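Local coordinates for periplasmic binding protein/LacI transcriptional regulator (Mycobacterium smegmatis, PDB 6HYH) that probably serves as the substrate-binding component of an L-arabinofuranose ABC transporter, holding beta-D-fucofuranose between its two alpha/beta lobes, at residues 99-104 / 270-275; 115-120 / 283-288; 147-152 / 207-212; 203-208 / 232-237. All blocks are in the same frame, centred on the assembly; numbering follows the deposited sequence.

Contact 1 (99-104 / 270-275); sequences PVILTD and DLAKKV. With GYE (beta-D-fucofuranose), chain K.
Ile101 reaches from strand 100-103 into the side of segment 270-275 of helix 265-276, with Leu271, Ala272 and Val275 gathered round its end. Its CB points at the helix. The branch that follows is set by chi1 of -51°, which puts CG1 beside the backbone N and CG2 on the far side from it. CG1 then runs on almost fully extended, and CD1 makes the touch. This methyl lies 3.5 Å from Ala272 N on the helix backbone, 3.8 Å from Leu271 CB and 3.9 Å from Val275 CG2. The same Val275 CG2 also meets Pro99 CB at 3.9 Å, so one valine methyl serves two residues of the strand side. The side chains that meet are all apolar, and Leu268 and Val75 add to the surroundings of Ile101. Strand and helix run nearly antiparallel, at 162°, with their axes 9.5 Å apart. Beyond the packed part, Asp104 OD2 accepts a hydrogen bond of 2.9 Å from O5 of beta-D-fucofuranose and forms a salt bridge with Arg31, which also binds the sugar. A helix packed on a largely parallel sheet, with a sugar-binding carboxylate just past the C-terminal end of a strand, is characteristic of the alpha/beta lobes of periplasmic binding proteins.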
loop_
_atom_site.group_PDB
_atom_site.type_symbol
_atom_site.label_atom_id
_atom_site.label_comp_id
_atom_site.label_asym_id
_atom_site.label_seq_id
_atom_site.Cartn_x
_atom_site.Cartn_y
_atom_site.Cartn_z
ATOM N N PRO A 99 -18.041 8.333 4.537
ATOM C CA PRO A 99 -17.135 7.187 4.380
ATOM C C PRO A 99 -17.031 6.796 2.909
ATOM O O PRO A 99 -18.038 6.752 2.191
ATOM C CB PRO A 99 -17.808 6.084 5.210
ATOM C CG PRO A 99 -18.806 6.787 6.096
ATOM C CD PRO A 99 -19.233 8.003 5.337
ATOM N N VAL A 100 -15.813 6.453 2.457
ATOM C CA VAL A 100 -15.609 5.907 1.109
ATOM C C VAL A 100 -15.129 4.467 1.203
ATOM O O VAL A 100 -14.310 4.122 2.063
ATOM C CB VAL A 100 -14.606 6.715 0.264
ATOM C CG1 VAL A 100 -14.395 6.012 -1.081
ATOM C CG2 VAL A 100 -15.102 8.145 0.053
ATOM N N ILE A 101 -15.624 3.643 0.285
ATOM C CA ILE A 101 -15.219 2.256 0.125
ATOM C C ILE A 101 -14.725 2.109 -1.304
ATOM O O ILE A 101 -15.430 2.486 -2.251
ATOM C CB ILE A 101 -16.378 1.275 0.407
ATOM C CG1 ILE A 101 -17.050 1.570 1.759
ATOM C CG2 ILE A 101 -15.938 -0.195 0.271
ATOM C CD1 ILE A 101 -18.030 0.428 2.238
ATOM N N LEU A 102 -13.500 1.617 -1.457
ATOM C CA LEU A 102 -12.961 1.314 -2.770
ATOM C C LEU A 102 -13.357 -0.100 -3.176
ATOM O O LEU A 102 -13.414 -1.013 -2.342
ATOM C CB LEU A 102 -11.444 1.442 -2.788
ATOM C CG LEU A 102 -10.877 2.606 -3.587
ATOM C CD1 LEU A 102 -11.309 3.924 -2.978
ATOM C CD2 LEU A 102 -9.375 2.487 -3.576
ATOM N N THR A 103 -13.618 -0.277 -4.472
ATOM C CA THR A 103 -13.959 -1.578 -5.027
ATOM C C THR A 103 -13.122 -1.827 -6.284
ATOM O O THR A 103 -12.895 -0.900 -7.083
ATOM C CB THR A 103 -15.463 -1.674 -5.339
ATOM O OG1 THR A 103 -15.799 -0.722 -6.357
ATOM C CG2 THR A 103 -16.278 -1.380 -4.122
ATOM N N ASP A 104 -12.585 -3.062 -6.378
ATOM C CA ASP A 104 -11.882 -3.738 -7.482
ATOM C C ASP A 104 -10.567 -3.043 -7.847
ATOM O O ASP A 104 -9.522 -3.696 -7.803
ATOM C CB ASP A 104 -12.768 -4.017 -8.725
ATOM C CG ASP A 104 -12.761 -2.918 -9.760
ATOM O OD1 ASP A 104 -12.598 -1.742 -9.382
ATOM O OD2 ASP A 104 -12.866 -3.243 -10.972
ATOM N N ASP A 270 -22.527 -5.377 2.846
ATOM C CA ASP A 270 -22.130 -5.622 4.239
ATOM C C ASP A 270 -21.243 -4.488 4.735
ATOM O O ASP A 270 -21.509 -3.864 5.772
ATOM C CB ASP A 270 -21.349 -6.944 4.384
ATOM C CG ASP A 270 -22.239 -8.166 4.593
ATOM O OD1 ASP A 270 -23.366 -7.997 5.099
ATOM O OD2 ASP A 270 -21.797 -9.300 4.268
ATOM N N LEU A 271 -20.197 -4.184 3.968
ATOM C CA LEU A 271 -19.245 -3.165 4.382
ATOM C C LEU A 271 -19.888 -1.788 4.435
ATOM O O LEU A 271 -19.622 -1.007 5.360
ATOM C CB LEU A 271 -18.062 -3.152 3.426
ATOM C CG LEU A 271 -17.455 -4.536 3.334
ATOM C CD1 LEU A 271 -16.401 -4.579 2.226
ATOM C CD2 LEU A 271 -16.888 -4.918 4.694
ATOM N N ALA A 272 -20.710 -1.459 3.434
ATOM C CA ALA A 272 -21.351 -0.152 3.428
ATOM C C ALA A 272 -22.127 0.048 4.714
ATOM O O ALA A 272 -21.957 1.065 5.404
ATOM C CB ALA A 272 -22.263 -0.011 2.206
ATOM N N LYS A 273 -22.933 -0.951 5.090
ATOM C CA LYS A 273 -23.683 -0.843 6.336
ATOM C C LYS A 273 -22.757 -0.663 7.530
ATOM O O LYS A 273 -22.945 0.261 8.336
ATOM C CB LYS A 273 -24.575 -2.065 6.539
ATOM C CG LYS A 273 -25.884 -2.005 5.782
ATOM C CD LYS A 273 -26.612 -3.338 5.831
ATOM C CE LYS A 273 -27.826 -3.320 4.919
ATOM N NZ LYS A 273 -28.581 -4.610 4.919
ATOM N N LYS A 274 -21.714 -1.497 7.656
ATOM C CA LYS A 274 -20.979 -1.361 8.915
ATOM C C LYS A 274 -20.147 -0.072 8.966
ATOM O O LYS A 274 -20.002 0.510 10.051
ATOM C CB LYS A 274 -20.138 -2.593 9.261
ATOM C CG LYS A 274 -19.572 -3.382 8.172
ATOM C CD LYS A 274 -18.893 -4.616 8.760
ATOM C CE LYS A 274 -19.902 -5.608 9.273
ATOM N NZ LYS A 274 -19.199 -6.740 9.922
ATOM N N VAL A 275 -19.633 0.435 7.836
ATOM C CA VAL A 275 -18.881 1.693 7.920
ATOM C C VAL A 275 -19.834 2.858 8.188
ATOM O O VAL A 275 -19.499 3.801 8.921
ATOM C CB VAL A 275 -18.027 1.937 6.660
ATOM C CG1 VAL A 275 -17.198 0.715 6.328
ATOM C CG2 VAL A 275 -18.891 2.368 5.495
HETATM O O3 GYE K . -10.491 -7.546 -15.539
HETATM C C2 GYE K . -11.896 -6.077 -16.948
HETATM C C1 GYE K . -12.648 -4.786 -16.621
HETATM O O5 GYE K . -10.932 -3.919 -12.979
HETATM C C6 GYE K . -10.409 -6.307 -12.682
HETATM O O4 GYE K . -12.067 -4.323 -15.395
HETATM C C5 GYE K . -11.283 -5.262 -13.348
HETATM C C4 GYE K . -11.171 -5.306 -14.856
HETATM C C3 GYE K . -11.560 -6.604 -15.551
HETATM O O1 GYE K . -12.543 -3.791 -17.601
HETATM O O2 GYE K . -12.666 -7.049 -17.642
#

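Contact 2 (115-120 / 283-288); sequences YKTFIG and ERVVTP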
loop_
_atom_site.group_PDB
_atom_site.type_symbol
_atom_site.label_atom_id
_atom_site.label_comp_id
_atom_site.label_asym_id
_atom_site.label_seq_id
_atom_site.Cartn_x
_atom_site.Cartn_y
_atom_site.Cartn_z
ATOM N N TYR A 115 -10.161 6.643 2.574
ATOM C CA TYR A 115 -11.161 5.607 2.309
ATOM C C TYR A 115 -11.047 4.574 3.416
ATOM O O TYR A 115 -9.992 4.438 4.035
ATOM C CB TYR A 115 -11.018 4.957 0.928
ATOM C CG TYR A 115 -9.735 4.166 0.688
ATOM C CD1 TYR A 115 -9.487 2.957 1.346
ATOM C CD2 TYR A 115 -8.778 4.626 -0.213
ATOM C CE1 TYR A 115 -8.314 2.245 1.127
ATOM C CE2 TYR A 115 -7.609 3.922 -0.442
ATOM C CZ TYR A 115 -7.379 2.740 0.229
ATOM O OH TYR A 115 -6.207 2.053 -0.006
ATOM N N LYS A 116 -12.138 3.844 3.660
ATOM C CA LYS A 116 -12.252 2.992 4.843
ATOM C C LYS A 116 -11.935 1.530 4.573
ATOM O O LYS A 116 -11.694 0.782 5.524
ATOM C CB LYS A 116 -13.671 3.071 5.446
ATOM C CG LYS A 116 -14.081 4.410 6.094
ATOM C CD LYS A 116 -13.597 4.545 7.532
ATOM C CE LYS A 116 -14.237 5.735 8.241
ATOM N NZ LYS A 116 -13.690 5.960 9.615
ATOM N N THR A 117 -11.927 1.100 3.321
ATOM C CA THR A 117 -11.577 -0.284 3.031
ATOM C C THR A 117 -11.592 -0.444 1.523
ATOM O O THR A 117 -12.164 0.381 0.803
ATOM C CB THR A 117 -12.541 -1.301 3.686
ATOM O OG1 THR A 117 -12.033 -2.633 3.525
ATOM C CG2 THR A 117 -13.891 -1.269 3.018
ATOM N N PHE A 118 -10.935 -1.507 1.058
ATOM C CA PHE A 118 -10.772 -1.757 -0.369
ATOM C C PHE A 118 -10.992 -3.241 -0.633
ATOM O O PHE A 118 -10.233 -4.087 -0.145
ATOM C CB PHE A 118 -9.392 -1.294 -0.834
ATOM C CG PHE A 118 -9.119 -1.574 -2.265
ATOM C CD1 PHE A 118 -10.137 -1.496 -3.200
ATOM C CD2 PHE A 118 -7.839 -1.907 -2.686
ATOM C CE1 PHE A 118 -9.889 -1.769 -4.539
ATOM C CE2 PHE A 118 -7.573 -2.170 -4.005
ATOM C CZ PHE A 118 -8.595 -2.100 -4.949
ATOM N N ILE A 119 -12.031 -3.553 -1.410
ATOM C CA ILE A 119 -12.464 -4.924 -1.658
ATOM C C ILE A 119 -12.253 -5.206 -3.130
ATOM O O ILE A 119 -12.906 -4.596 -3.990
ATOM C CB ILE A 119 -13.926 -5.177 -1.268
ATOM C CG1 ILE A 119 -14.266 -6.653 -1.541
ATOM C CG2 ILE A 119 -14.865 -4.239 -2.031
ATOM C CD1 ILE A 119 -15.621 -7.114 -0.991
ATOM N N GLY A 120 -11.352 -6.135 -3.420
ATOM C CA GLY A 120 -11.018 -6.418 -4.801
ATOM C C GLY A 120 -10.220 -7.696 -4.844
ATOM O O GLY A 120 -10.029 -8.366 -3.824
ATOM N N GLU A 283 -9.057 -3.520 6.558
ATOM C CA GLU A 283 -8.628 -2.486 5.631
ATOM C C GLU A 283 -8.543 -2.997 4.195
ATOM O O GLU A 283 -8.851 -2.240 3.260
ATOM C CB GLU A 283 -7.297 -1.912 6.107
ATOM C CG GLU A 283 -7.459 -1.006 7.313
ATOM C CD GLU A 283 -6.199 -0.246 7.645
ATOM O OE1 GLU A 283 -5.135 -0.647 7.140
ATOM O OE2 GLU A 283 -6.268 0.748 8.403
ATOM N N ARG A 284 -8.200 -4.273 3.973
ATOM C CA ARG A 284 -8.435 -4.804 2.636
ATOM C C ARG A 284 -9.187 -6.120 2.686
ATOM O O ARG A 284 -8.956 -6.953 3.564
ATOM C CB ARG A 284 -7.175 -5.009 1.809
ATOM C CG ARG A 284 -7.613 -4.979 0.366
ATOM C CD ARG A 284 -6.618 -5.264 -0.702
ATOM N NE ARG A 284 -7.383 -5.397 -1.949
ATOM C CZ ARG A 284 -6.963 -6.058 -3.019
ATOM N NH1 ARG A 284 -5.766 -6.647 -2.999
ATOM N NH2 ARG A 284 -7.739 -6.140 -4.105
ATOM N N VAL A 285 -10.076 -6.304 1.718
ATOM C CA VAL A 285 -10.811 -7.546 1.533
ATOM C C VAL A 285 -10.435 -8.079 0.165
ATOM O O VAL A 285 -10.641 -7.390 -0.843
ATOM C CB VAL A 285 -12.321 -7.320 1.641
ATOM C CG1 VAL A 285 -13.066 -8.617 1.454
ATOM C CG2 VAL A 285 -12.623 -6.693 2.968
ATOM N N VAL A 286 -9.853 -9.277 0.126
ATOM C CA VAL A 286 -9.352 -9.875 -1.107
ATOM C C VAL A 286 -10.299 -10.993 -1.525
ATOM O O VAL A 286 -10.642 -11.861 -0.705
ATOM C CB VAL A 286 -7.928 -10.423 -0.938
ATOM C CG1 VAL A 286 -7.429 -10.888 -2.262
ATOM C CG2 VAL A 286 -6.987 -9.368 -0.341
ATOM N N THR A 287 -10.752 -10.956 -2.796
ATOM C CA THR A 287 -11.674 -11.918 -3.395
ATOM C C THR A 287 -10.894 -13.059 -4.045
ATOM O O THR A 287 -9.878 -12.812 -4.710
ATOM C CB THR A 287 -12.560 -11.238 -4.428
ATOM O OG1 THR A 287 -11.786 -10.883 -5.586
ATOM C CG2 THR A 287 -13.154 -9.985 -3.825
ATOM N N PRO A 288 -11.339 -14.311 -3.859
ATOM C CA PRO A 288 -10.525 -15.469 -4.269
ATOM C C PRO A 288 -10.512 -15.620 -5.768
ATOM O O PRO A 288 -11.335 -15.046 -6.495
ATOM C CB PRO A 288 -11.209 -16.677 -3.622
ATOM C CG PRO A 288 -12.217 -16.078 -2.671
ATOM C CD PRO A 288 -12.603 -14.741 -3.243
#
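Phe118, Ile119 and Gly120 pair in parallel with Arg284, Val285 and Val286, the strand axes 4.6 Å apart and only 3° from parallel. In the periplasmic binding protein fold this joins the strand at which the chain leaves one lobe to the strand formed after its return. Phe118 N bonds Glu283 O at 3.1 Å and Gly120 N bonds Val285 O at 3.0 Å. Glu283 and Arg284 together form a classic beta bulge facing His318, in the C-terminal histidine run that is evidently a tag. On one face of the sheet, the Arg284 guanidinium lies flat on the Phe118 ring, centres 4.7 Å apart and planes at 19°. Arg284 gets there with CG anti to the backbone N (chi1 -157°) and a chain straight as far as NE; its NH2 bonds Ala121 O. On the other face, Ile119 and Val285 lie side by side, CG1 to CG1 3.8 Å. At the far end, Thr287 N donates a hydrogen bond to Gly120 O at 2.9 Å.

Contact 3 (147-152 / 207-212); sequences IVQLEG and VVFAQN. With GYE (beta-D-fucofuranose), chain K.
Gln211 OE1 accepts a hydrogen bond from Gly152 N at 2.8 Å, though the donor stands well above the carbonyl plane, while NE2 of the same amide reaches Gln149 OE1 in a longer bond of 3.3 Å. Together these bonds restrain the rotation of the amide. Alongside, the parallel ladder runs from Val148 N to Val207 O (2.9 Å), through Phe209 N to Val148 O (2.8 Å) and Leu150 N to Phe209 O (2.9 Å), and ends with Gln211 N on Leu150 O. Leu150 meets Val208 CG1 through CG and CD1. Just past the strand, Asn212 takes the N-cap position of a helix, its OD1 accepting Met215 N; its ND2 gives O2 of beta-D-fucofuranose a nearly straight bond of 3.1 Å and also bonds Phe186 O. Helix 188-201 packs on the face carrying Val148, Leu150 and Val208; on the face of Gln149 and Phe209 lies helix 157-170, whose Phe166 stacks on the Phe209 ring, and strand 176-183 flanks strand 145-151.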
loop_
_atom_site.group_PDB
_atom_site.type_symbol
_atom_site.label_atom_id
_atom_site.label_comp_id
_atom_site.label_asym_id
_atom_site.label_seq_id
_atom_site.Cartn_x
_atom_site.Cartn_y
_atom_site.Cartn_z
ATOM N N ILE A 147 5.462 -14.647 -27.174
ATOM C CA ILE A 147 4.284 -14.248 -26.432
ATOM C C ILE A 147 3.920 -12.847 -26.889
ATOM O O ILE A 147 4.793 -12.021 -27.184
ATOM C CB ILE A 147 4.507 -14.321 -24.908
ATOM C CG1 ILE A 147 4.887 -15.749 -24.508
ATOM C CG2 ILE A 147 3.235 -13.914 -24.176
ATOM C CD1 ILE A 147 5.644 -15.842 -23.212
ATOM N N VAL A 148 2.631 -12.614 -27.017
ATOM C CA VAL A 148 2.067 -11.327 -27.367
ATOM C C VAL A 148 1.155 -10.943 -26.215
ATOM O O VAL A 148 0.467 -11.809 -25.670
ATOM C CB VAL A 148 1.291 -11.421 -28.687
ATOM C CG1 VAL A 148 0.754 -10.116 -29.002
ATOM C CG2 VAL A 148 2.198 -11.919 -29.794
ATOM N N GLN A 149 1.222 -9.695 -25.763
ATOM C CA GLN A 149 0.407 -9.255 -24.629
ATOM C C GLN A 149 -0.616 -8.215 -25.078
ATOM O O GLN A 149 -0.257 -7.174 -25.646
ATOM C CB GLN A 149 1.249 -8.678 -23.473
ATOM C CG GLN A 149 0.679 -9.075 -22.099
ATOM C CD GLN A 149 1.565 -8.771 -20.882
ATOM O OE1 GLN A 149 1.355 -7.776 -20.194
ATOM N NE2 GLN A 149 2.555 -9.639 -20.610
ATOM N N LEU A 150 -1.884 -8.484 -24.776
ATOM C CA LEU A 150 -2.964 -7.526 -24.971
ATOM C C LEU A 150 -3.175 -6.844 -23.622
ATOM O O LEU A 150 -3.656 -7.484 -22.669
ATOM C CB LEU A 150 -4.237 -8.229 -25.453
ATOM C CG LEU A 150 -4.061 -9.104 -26.699
ATOM C CD1 LEU A 150 -5.388 -9.602 -27.266
ATOM C CD2 LEU A 150 -3.351 -8.263 -27.700
ATOM N N GLU A 151 -2.845 -5.546 -23.543
ATOM C CA GLU A 151 -2.753 -4.829 -22.276
ATOM C C GLU A 151 -4.044 -4.054 -21.988
ATOM O O GLU A 151 -4.752 -3.615 -22.902
ATOM C CB GLU A 151 -1.576 -3.844 -22.313
ATOM C CG GLU A 151 -0.234 -4.394 -21.888
ATOM C CD GLU A 151 0.903 -3.421 -22.175
ATOM O OE1 GLU A 151 0.838 -2.741 -23.220
ATOM O OE2 GLU A 151 1.855 -3.327 -21.358
ATOM N N GLY A 152 -4.318 -3.836 -20.680
ATOM C CA GLY A 152 -5.544 -3.188 -20.249
ATOM C C GLY A 152 -5.424 -1.656 -20.299
ATOM O O GLY A 152 -4.349 -1.118 -20.559
ATOM N N VAL A 207 1.895 -17.640 -28.150
ATOM C CA VAL A 207 0.927 -17.437 -27.084
ATOM C C VAL A 207 0.430 -16.005 -27.120
ATOM O O VAL A 207 1.167 -15.072 -27.464
ATOM C CB VAL A 207 1.525 -17.745 -25.699
ATOM C CG1 VAL A 207 0.504 -17.489 -24.599
ATOM C CG2 VAL A 207 1.981 -19.176 -25.664
ATOM N N VAL A 208 -0.843 -15.843 -26.773
ATOM C CA VAL A 208 -1.440 -14.546 -26.507
ATOM C C VAL A 208 -1.791 -14.505 -25.029
ATOM O O VAL A 208 -2.409 -15.444 -24.500
ATOM C CB VAL A 208 -2.691 -14.296 -27.366
ATOM C CG1 VAL A 208 -3.222 -12.897 -27.097
ATOM C CG2 VAL A 208 -2.365 -14.455 -28.829
ATOM N N PHE A 209 -1.375 -13.449 -24.348
ATOM C CA PHE A 209 -1.796 -13.230 -22.977
ATOM C C PHE A 209 -2.768 -12.061 -22.995
ATOM O O PHE A 209 -2.362 -10.920 -23.269
ATOM C CB PHE A 209 -0.617 -12.934 -22.066
ATOM C CG PHE A 209 -1.037 -12.382 -20.740
ATOM C CD1 PHE A 209 -2.141 -12.924 -20.080
ATOM C CD2 PHE A 209 -0.359 -11.312 -20.157
ATOM C CE1 PHE A 209 -2.554 -12.424 -18.844
ATOM C CE2 PHE A 209 -0.764 -10.803 -18.927
ATOM C CZ PHE A 209 -1.873 -11.371 -18.266
ATOM N N ALA A 210 -4.041 -12.338 -22.697
ATOM C CA ALA A 210 -5.103 -11.344 -22.769
ATOM C C ALA A 210 -5.468 -10.897 -21.350
ATOM O O ALA A 210 -6.089 -11.658 -20.577
ATOM C CB ALA A 210 -6.314 -11.912 -23.505
ATOM N N GLN A 211 -5.157 -9.625 -21.048
ATOM C CA GLN A 211 -5.306 -9.125 -19.684
ATOM C C GLN A 211 -6.744 -9.159 -19.216
ATOM O O GLN A 211 -6.985 -9.205 -17.999
ATOM C CB GLN A 211 -4.733 -7.710 -19.547
ATOM C CG GLN A 211 -3.212 -7.686 -19.593
ATOM C CD GLN A 211 -2.671 -6.394 -19.108
ATOM O OE1 GLN A 211 -3.428 -5.520 -18.685
ATOM N NE2 GLN A 211 -1.349 -6.251 -19.148
ATOM N N ASN A 212 -7.708 -9.104 -20.133
ATOM C CA ASN A 212 -9.056 -9.512 -19.797
ATOM C C ASN A 212 -9.549 -10.380 -20.936
ATOM O O ASN A 212 -9.108 -10.221 -22.082
ATOM C CB ASN A 212 -9.985 -8.313 -19.487
ATOM C CG ASN A 212 -10.537 -7.609 -20.723
ATOM O OD1 ASN A 212 -9.984 -7.674 -21.822
ATOM N ND2 ASN A 212 -11.675 -6.927 -20.531
HETATM O O3 GYE K . -10.491 -7.546 -15.539
HETATM C C2 GYE K . -11.896 -6.077 -16.948
HETATM C C1 GYE K . -12.648 -4.786 -16.621
HETATM O O5 GYE K . -10.932 -3.919 -12.979
HETATM C C6 GYE K . -10.409 -6.307 -12.682
HETATM O O4 GYE K . -12.067 -4.323 -15.395
HETATM C C5 GYE K . -11.283 -5.262 -13.348
HETATM C C4 GYE K . -11.171 -5.306 -14.856
HETATM C C3 GYE K . -11.560 -6.604 -15.551
HETATM O O1 GYE K . -12.543 -3.791 -17.601
HETATM O O2 GYE K . -12.666 -7.049 -17.642
#

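Contact 4 (203-208 / 232-237); sequences PQIDVV and TDIKIV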
loop_
_atom_site.group_PDB
_atom_site.type_symbol
_atom_site.label_atom_id
_atom_site.label_comp_id
_atom_site.label_asym_id
_atom_site.label_seq_id
_atom_site.Cartn_x
_atom_site.Cartn_y
_atom_site.Cartn_z
ATOM N N PRO A 203 5.839 -12.115 -36.889
ATOM C CA PRO A 203 5.555 -13.157 -37.881
ATOM C C PRO A 203 5.378 -14.528 -37.253
ATOM O O PRO A 203 4.834 -15.438 -37.888
ATOM C CB PRO A 203 6.777 -13.095 -38.804
ATOM C CG PRO A 203 7.891 -12.717 -37.882
ATOM C CD PRO A 203 7.283 -11.858 -36.763
ATOM N N GLN A 204 5.822 -14.687 -36.004
ATOM C CA GLN A 204 5.703 -15.953 -35.275
ATOM C C GLN A 204 5.091 -15.664 -33.913
ATOM O O GLN A 204 5.707 -14.989 -33.084
ATOM C CB GLN A 204 7.043 -16.662 -35.103
ATOM C CG GLN A 204 6.934 -17.861 -34.155
ATOM C CD GLN A 204 8.290 -18.414 -33.714
ATOM O OE1 GLN A 204 9.347 -17.964 -34.187
ATOM N NE2 GLN A 204 8.265 -19.391 -32.798
ATOM N N ILE A 205 3.890 -16.179 -33.677
ATOM C CA ILE A 205 3.159 -15.901 -32.453
ATOM C C ILE A 205 2.734 -17.237 -31.862
ATOM O O ILE A 205 2.003 -17.998 -32.508
ATOM C CB ILE A 205 1.942 -14.995 -32.712
ATOM C CG1 ILE A 205 2.398 -13.600 -33.137
ATOM C CG2 ILE A 205 1.046 -14.930 -31.481
ATOM C CD1 ILE A 205 1.268 -12.658 -33.473
ATOM N N ASP A 206 3.231 -17.545 -30.661
ATOM C CA ASP A 206 2.958 -18.816 -30.002
ATOM C C ASP A 206 1.851 -18.692 -28.967
ATOM O O ASP A 206 0.949 -19.535 -28.910
ATOM C CB ASP A 206 4.241 -19.349 -29.364
ATOM C CG ASP A 206 5.244 -19.811 -30.395
ATOM O OD1 ASP A 206 4.941 -20.787 -31.117
ATOM O OD2 ASP A 206 6.318 -19.168 -30.516
ATOM N N VAL A 207 1.895 -17.640 -28.150
ATOM C CA VAL A 207 0.927 -17.437 -27.084
ATOM C C VAL A 207 0.430 -16.005 -27.120
ATOM O O VAL A 207 1.167 -15.072 -27.464
ATOM C CB VAL A 207 1.525 -17.745 -25.699
ATOM C CG1 VAL A 207 0.504 -17.489 -24.599
ATOM C CG2 VAL A 207 1.981 -19.176 -25.664
ATOM N N VAL A 208 -0.843 -15.843 -26.773
ATOM C CA VAL A 208 -1.440 -14.546 -26.507
ATOM C C VAL A 208 -1.791 -14.505 -25.029
ATOM O O VAL A 208 -2.409 -15.444 -24.500
ATOM C CB VAL A 208 -2.691 -14.296 -27.366
ATOM C CG1 VAL A 208 -3.222 -12.897 -27.097
ATOM C CG2 VAL A 208 -2.365 -14.455 -28.829
ATOM N N THR A 232 -5.220 -23.859 -30.622
ATOM C CA THR A 232 -4.255 -24.861 -31.059
ATOM C C THR A 232 -3.108 -24.256 -31.861
ATOM O O THR A 232 -1.947 -24.576 -31.590
ATOM C CB THR A 232 -4.957 -25.994 -31.837
ATOM O OG1 THR A 232 -5.096 -25.619 -33.202
ATOM C CG2 THR A 232 -6.361 -26.291 -31.229
ATOM N N ASP A 233 -3.372 -23.384 -32.840
ATOM C CA ASP A 233 -2.253 -22.768 -33.559
ATOM C C ASP A 233 -1.595 -21.688 -32.707
ATOM O O ASP A 233 -0.386 -21.723 -32.452
ATOM C CB ASP A 233 -2.719 -22.138 -34.879
ATOM C CG ASP A 233 -2.882 -23.140 -35.997
ATOM O OD1 ASP A 233 -2.210 -24.199 -35.975
ATOM O OD2 ASP A 233 -3.682 -22.846 -36.914
ATOM N N ILE A 234 -2.373 -20.689 -32.308
ATOM C CA ILE A 234 -1.988 -19.718 -31.296
ATOM C C ILE A 234 -2.780 -20.044 -30.038
ATOM O O ILE A 234 -4.014 -20.186 -30.090
ATOM C CB ILE A 234 -2.241 -18.281 -31.787
ATOM C CG1 ILE A 234 -1.462 -18.018 -33.066
ATOM C CG2 ILE A 234 -1.820 -17.264 -30.764
ATOM C CD1 ILE A 234 -2.007 -16.854 -33.795
ATOM N N LYS A 235 -2.082 -20.208 -28.919
ATOM C CA LYS A 235 -2.768 -20.470 -27.666
ATOM C C LYS A 235 -3.152 -19.154 -27.028
ATOM O O LYS A 235 -2.537 -18.118 -27.283
ATOM C CB LYS A 235 -1.884 -21.276 -26.716
ATOM C CG LYS A 235 -1.734 -22.730 -27.161
ATOM C CD LYS A 235 -0.772 -23.557 -26.325
ATOM C CE LYS A 235 -0.923 -25.027 -26.702
ATOM N NZ LYS A 235 -0.839 -25.202 -28.197
ATOM N N ILE A 236 -4.201 -19.180 -26.226
ATOM C CA ILE A 236 -4.662 -17.984 -25.544
ATOM C C ILE A 236 -4.775 -18.268 -24.051
ATOM O O ILE A 236 -5.316 -19.313 -23.632
ATOM C CB ILE A 236 -6.000 -17.476 -26.109
ATOM C CG1 ILE A 236 -5.868 -17.144 -27.596
ATOM C CG2 ILE A 236 -6.489 -16.258 -25.326
ATOM C CD1 ILE A 236 -7.228 -17.057 -28.362
ATOM N N VAL A 237 -4.267 -17.329 -23.252
ATOM C CA VAL A 237 -4.384 -17.335 -21.802
ATOM C C VAL A 237 -4.987 -15.999 -21.431
ATOM O O VAL A 237 -4.583 -14.975 -21.987
ATOM C CB VAL A 237 -3.021 -17.480 -21.112
ATOM C CG1 VAL A 237 -3.218 -17.994 -19.674
ATOM C CG2 VAL A 237 -2.105 -18.360 -21.934
#
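Ile205 and Ile234 adopt almost the same first torsion, chi1 -67° and -59°, which swings CG2 of each away from its own backbone N and brings the two methyls together at 3.8 Å. Ile234 CG2 also meets Val208 CG2 at 3.5 Å, so this one methyl touches both Ile205 and Val208, while Ile234 CG1 rests 3.5 Å from the carbonyl oxygen Ile205 O. Farther along and on the other face of the sheet, Val207 CG1 touches Val237 CG2 at 3.8 Å. The backbones come into parallel pairing alongside: Lys235 N bonds Asp206 O at 3.1 Å, Val208 N bonds Lys235 O at 2.9 Å, and Val237 N bonds Val208 O at 2.9 Å. These are the first rungs between the two strands of a beta-alpha-beta crossover, in which helix 213-226 links strand 207-210 to strand 235-238. Helix 188-201 covers Ile205 through Met195, Phe198 and Leu199, whereas helix 123-137 receives Val237 on Ala130, Trp133 and Val134. The polar ends lie at the more exposed start of the strands. Asp206 OD2 takes the backbone N of Asn146 and a weak bond from Gln204 NE2. Asp233 OD2 accepts the backbone N of Lys229, and the Lys235 chain leads away from segment 203-208 with a bend at its last torsion.

How the contacts relate
The four contacts fall into two pairs, one on each side of the chain's centre. Contacts 1 and 2 meet in one sheet, where strands 100-103 and 117-121 are neighbours; contacts 3 and 4 share Val207 and Val208 of strand 207-210 in the other. Contact 1 alone sets a helix against a strand and meets through apolar side chains; the others are parallel strand pairings, to which contact 2 adds an arginine stacked on a phenylalanine, contact 3 a glutamine amide bonded to the next strand, and contact 4 aliphatic side chains. Contacts 1, 2 and 3 are largely buried, contact 4 partly exposed. Contacts 1 and 3, centres about 32 Å apart, each send a polar residue to the same sugar, from opposite lobes.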